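Local structure of protein ninB (Enterobacteria phage lambda, 1PC6) at the interface of chains A and B. The protein acts in the initiation of genetic exchange in phage lambda, as the recombination protein Orf, with functional similarities to Escherichia coli RecFOR. Residues are numbered along the deposited sequence; one frame, centred on the assembly and turned at random. Chains: chain A/B, Protein ninB.

Contact 1: the interface of chains A and B. Residues chain A 36-39; chain B 2, 30-32.
A:Glu38 and B:Lys2 meet at the end of A strand 32-38. The backbone N of A:Glu38 donates a hydrogen bond to the carbonyl O of B:Lys2, 3.1 Å away. The two side chains cross obliquely, and the contact is made by their aliphatic parts. CB of A:Glu38 lies 3.4 Å from CD of B:Lys2. The lysine chain bends at chi3 (-73°), which turns CE back towards CB of A:Glu38. The polar tips do not touch: carboxylate OE2 of A:Glu38 and side-chain amine NZ of B:Lys2 are 4.9 Å apart. If both are charged, any attraction would act at longer range.

B:Ile32 approaches A:Glu38 from another direction. The side chains of A:Glu38 and B:Ile32 lie side by side and point the same way. Carboxylate OE1 of A:Glu38 comes to 3.7 Å from CG1 of B:Ile32. The other branch of B:Ile32, CG2, is anti to its backbone N and reaches CG2 of A:Ile36 at 3.6 Å. A:Glu38 and B:Ile32 also form an antiparallel bridge, so the end of one 32-38 strand pairs with the start of the other. The two-fold axis repeats the arrangement with the chains exchanged.

Farther out, the loop residue B:Pro31 borders A:Arg39. The carbonyl O of B:Pro31 faces CB of A:Arg39, and the proline ring lies more loosely beside the same carbon. CG of B:Pro31 is 4.1 Å from CB of A:Arg39.

Contact 2: the interface of chains A and B. Residues chain A 74, 83, 94-97; chain B 74, 78, 83, 95-96.
Strand 94-97 of chain A meets helix 69-80 of chain B and the loop residue B:Gln83 that follows it. In the reciprocal half, B strand 94-97 meets A:Gln83, with A:Cys74 of helix 69-80 barely grazing it. Each Gln83 side-chain amide pairs with the backbone of Val96 in the other chain. It uses both its carbonyl oxygen and its amide nitrogen.

OE1 of A:Gln83 accepts from the backbone N of B:Val96 at 2.8 Å, in the carbonyl plane and on a lone pair. NE2 of A:Gln83 donates to the carbonyl O of B:Val96 at 2.9 Å. This bond is nearly straight, 172° at the hydrogen, and its acceptor lies close to the amide plane. The two bonds should fix the rotation of the amide. The chain of A:Gln83 is extended beyond CG (chi2 -167°), which carries the amide out to the partner strand.

The twin is less regular. Backbone N of A:Val96 donates to OE1 of B:Gln83 at a longer 3.2 Å. NE2 of B:Gln83 donates to the carbonyl O of A:Val96 at 2.7 Å, with the donor tilted 19° from the carbonyl plane. OE1 of B:Gln83 also contacts a water, which lies 2.6 Å from the carbonyl O of A:Phe94.

Between the two amide pairs, the Val96 side chains meet across the two-fold. CB of A:Val96 packs 3.4 Å from CG1 of B:Val96. CG2 of A:Val95 lies against the amide of B:Gln83. CG1 of A:Ile97 touches CB of B:Cys74 at 4.0 Å.

The site joins the two copies through paired polar bonds around a small valine contact. Each glutamine amide satisfies both the N-H and the C=O of one residue in the partner strand, and the site probably helps hold the dimer together.

Contact 1: the interface of chains A and B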
# COMPACT_ATOMS: atom_id res chain seq x y z
N ILE A 36 6.04 11.96 4.65
CA ILE A 36 5.50 11.53 5.94
C ILE A 36 4.28 10.65 5.63
O ILE A 36 3.70 10.76 4.55
CB ILE A 36 5.05 12.74 6.79
CG1 ILE A 36 6.21 13.73 6.93
CG2 ILE A 36 4.55 12.26 8.14
CD1 ILE A 36 5.84 15.07 7.59
N GLN A 37 3.88 9.79 6.55
CA GLN A 37 2.74 8.95 6.26
C GLN A 37 2.05 8.30 7.46
O GLN A 37 2.70 7.71 8.32
CB GLN A 37 3.15 7.88 5.25
CG GLN A 37 2.03 6.90 4.92
CD GLN A 37 2.40 5.91 3.82
OE1 GLN A 37 2.46 6.27 2.64
NE2 GLN A 37 2.65 4.66 4.22
N GLU A 38 0.73 8.41 7.50
CA GLU A 38 -0.09 7.80 8.54
C GLU A 38 0.07 6.29 8.47
O GLU A 38 0.40 5.74 7.42
CB GLU A 38 -1.57 8.13 8.32
CG GLU A 38 -2.02 9.45 8.87
CD GLU A 38 -2.13 9.43 10.38
OE1 GLU A 38 -1.13 9.06 11.04
OE2 GLU A 38 -3.21 9.78 10.91
N ARG A 39 -0.16 5.61 9.58
CA ARG A 39 -0.06 4.17 9.58
C ARG A 39 -0.99 3.55 10.59
O ARG A 39 -1.10 4.02 11.72
CB ARG A 39 1.38 3.73 9.85
CG ARG A 39 2.33 4.06 8.72
CD ARG A 39 3.19 2.86 8.38
NE ARG A 39 2.84 2.28 7.09
CZ ARG A 39 3.36 1.16 6.61
NH1 ARG A 39 4.26 0.48 7.32
NH2 ARG A 39 3.00 0.70 5.42
N LYS B 2 -2.22 7.90 3.06
CA LYS B 2 -2.26 9.15 3.84
C LYS B 2 -0.82 9.64 3.88
O LYS B 2 -0.29 9.89 4.96
CB LYS B 2 -2.74 8.89 5.28
CG LYS B 2 -4.24 8.93 5.50
CD LYS B 2 -4.63 8.27 6.82
CE LYS B 2 -4.50 6.76 6.74
NZ LYS B 2 -4.67 6.12 8.07
N LYS B 30 -0.15 3.41 16.97
CA LYS B 30 -0.38 3.95 15.63
C LYS B 30 0.77 4.89 15.24
O LYS B 30 0.68 6.10 15.45
CB LYS B 30 -1.71 4.71 15.61
N PRO B 31 1.84 4.35 14.63
CA PRO B 31 3.01 5.15 14.23
C PRO B 31 2.85 6.02 12.98
O PRO B 31 1.94 5.83 12.17
CB PRO B 31 4.09 4.09 14.04
CG PRO B 31 3.31 3.00 13.37
CD PRO B 31 2.01 2.95 14.19
N ILE B 32 3.76 6.97 12.85
CA ILE B 32 3.80 7.87 11.71
C ILE B 32 5.22 7.75 11.17
O ILE B 32 6.17 8.14 11.83
CB ILE B 32 3.51 9.32 12.14
CG1 ILE B 32 2.14 9.39 12.80
CG2 ILE B 32 3.60 10.25 10.95
CD1 ILE B 32 1.70 10.78 13.20

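Contact 2: the interface of chains A and B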
# COMPACT_ATOMS: atom_id res chain seq x y z
N CYS A 74 -5.65 -11.52 -0.63
CA CYS A 74 -7.04 -11.47 -1.07
C CYS A 74 -7.85 -12.64 -0.52
O CYS A 74 -8.86 -12.46 0.15
CB CYS A 74 -7.12 -11.49 -2.60
SG CYS A 74 -7.15 -9.89 -3.38
N GLN A 83 -16.12 -9.76 -0.23
CA GLN A 83 -15.60 -8.85 -1.23
C GLN A 83 -16.74 -8.00 -1.77
O GLN A 83 -17.83 -8.53 -1.99
CB GLN A 83 -14.98 -9.64 -2.38
CG GLN A 83 -13.77 -10.44 -1.99
CD GLN A 83 -13.01 -10.94 -3.19
OE1 GLN A 83 -13.52 -11.74 -3.97
NE2 GLN A 83 -11.79 -10.46 -3.35
N PHE A 94 -19.08 -6.09 -14.26
CA PHE A 94 -18.80 -5.76 -12.89
C PHE A 94 -17.36 -6.03 -12.48
O PHE A 94 -16.62 -6.77 -13.15
CB PHE A 94 -19.77 -6.54 -11.99
CG PHE A 94 -21.20 -6.17 -12.23
CD1 PHE A 94 -21.80 -5.15 -11.49
CD2 PHE A 94 -21.93 -6.78 -13.25
CE1 PHE A 94 -23.10 -4.72 -11.79
CE2 PHE A 94 -23.23 -6.35 -13.56
CZ PHE A 94 -23.82 -5.32 -12.82
N VAL A 95 -16.98 -5.39 -11.39
CA VAL A 95 -15.66 -5.56 -10.82
C VAL A 95 -15.84 -5.83 -9.33
O VAL A 95 -16.55 -5.10 -8.63
CB VAL A 95 -14.77 -4.30 -11.06
CG1 VAL A 95 -15.61 -3.06 -11.08
CG2 VAL A 95 -13.70 -4.20 -9.97
N VAL A 96 -15.23 -6.92 -8.87
CA VAL A 96 -15.29 -7.32 -7.48
C VAL A 96 -14.04 -6.81 -6.79
O VAL A 96 -12.93 -7.00 -7.29
CB VAL A 96 -15.38 -8.84 -7.34
CG1 VAL A 96 -15.20 -9.24 -5.89
CG2 VAL A 96 -16.72 -9.32 -7.85
N ILE A 97 -14.22 -6.17 -5.65
CA ILE A 97 -13.12 -5.58 -4.91
C ILE A 97 -12.95 -6.20 -3.54
O ILE A 97 -13.92 -6.34 -2.79
CB ILE A 97 -13.35 -4.06 -4.71
CG1 ILE A 97 -13.65 -3.41 -6.06
CG2 ILE A 97 -12.15 -3.43 -3.99
CD1 ILE A 97 -14.03 -1.96 -5.96
N CYS B 74 -8.66 -0.67 -8.08
CA CYS B 74 -9.19 -1.97 -8.54
C CYS B 74 -10.14 -1.81 -9.74
O CYS B 74 -10.09 -2.59 -10.69
CB CYS B 74 -9.91 -2.67 -7.37
SG CYS B 74 -9.81 -4.48 -7.39
N ALA B 78 -8.88 -2.82 -13.64
CA ALA B 78 -9.80 -3.79 -14.21
C ALA B 78 -10.37 -3.37 -15.55
O ALA B 78 -10.87 -4.18 -16.31
CB ALA B 78 -10.94 -4.07 -13.22
N GLN B 83 -9.84 -9.55 -14.00
CA GLN B 83 -9.45 -10.05 -12.70
C GLN B 83 -9.38 -11.56 -12.74
O GLN B 83 -9.95 -12.20 -13.60
CB GLN B 83 -10.48 -9.59 -11.65
CG GLN B 83 -10.61 -8.06 -11.56
CD GLN B 83 -11.75 -7.60 -10.66
OE1 GLN B 83 -12.93 -7.68 -11.02
NE2 GLN B 83 -11.40 -7.10 -9.48
N VAL B 95 -13.04 -16.22 -4.84
CA VAL B 95 -12.51 -14.91 -4.51
C VAL B 95 -11.89 -14.34 -5.77
O VAL B 95 -11.29 -15.07 -6.55
CB VAL B 95 -11.45 -14.97 -3.37
CG1 VAL B 95 -11.03 -16.40 -3.10
CG2 VAL B 95 -10.24 -14.12 -3.73
N VAL B 96 -12.07 -13.04 -6.00
CA VAL B 96 -11.50 -12.43 -7.19
C VAL B 96 -10.25 -11.66 -6.81
O VAL B 96 -10.17 -11.04 -5.75
CB VAL B 96 -12.51 -11.50 -7.97
CG1 VAL B 96 -13.93 -11.86 -7.62
CG2 VAL B 96 -12.22 -10.05 -7.74
O HOH W 1 -14.01 -7.16 -13.39

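Contact 1 and contact 2 belong to the same two-fold interface, and the centres of their C-alpha atoms are about 27 Å apart. They share no residues and no secondary-structure elements. Contact 1 uses strand 32-38, the loop residues beside it and Lys2 near the N-terminus; contact 2 uses strand 94-97, helix 69-80 and Gln83. Each copy therefore contributes two separate parts of its chain to the other. Two spaced attachments should limit rocking of one copy against the other. This is consistent with a stable pair, although the structure alone does not show that the pair is the biological assembly.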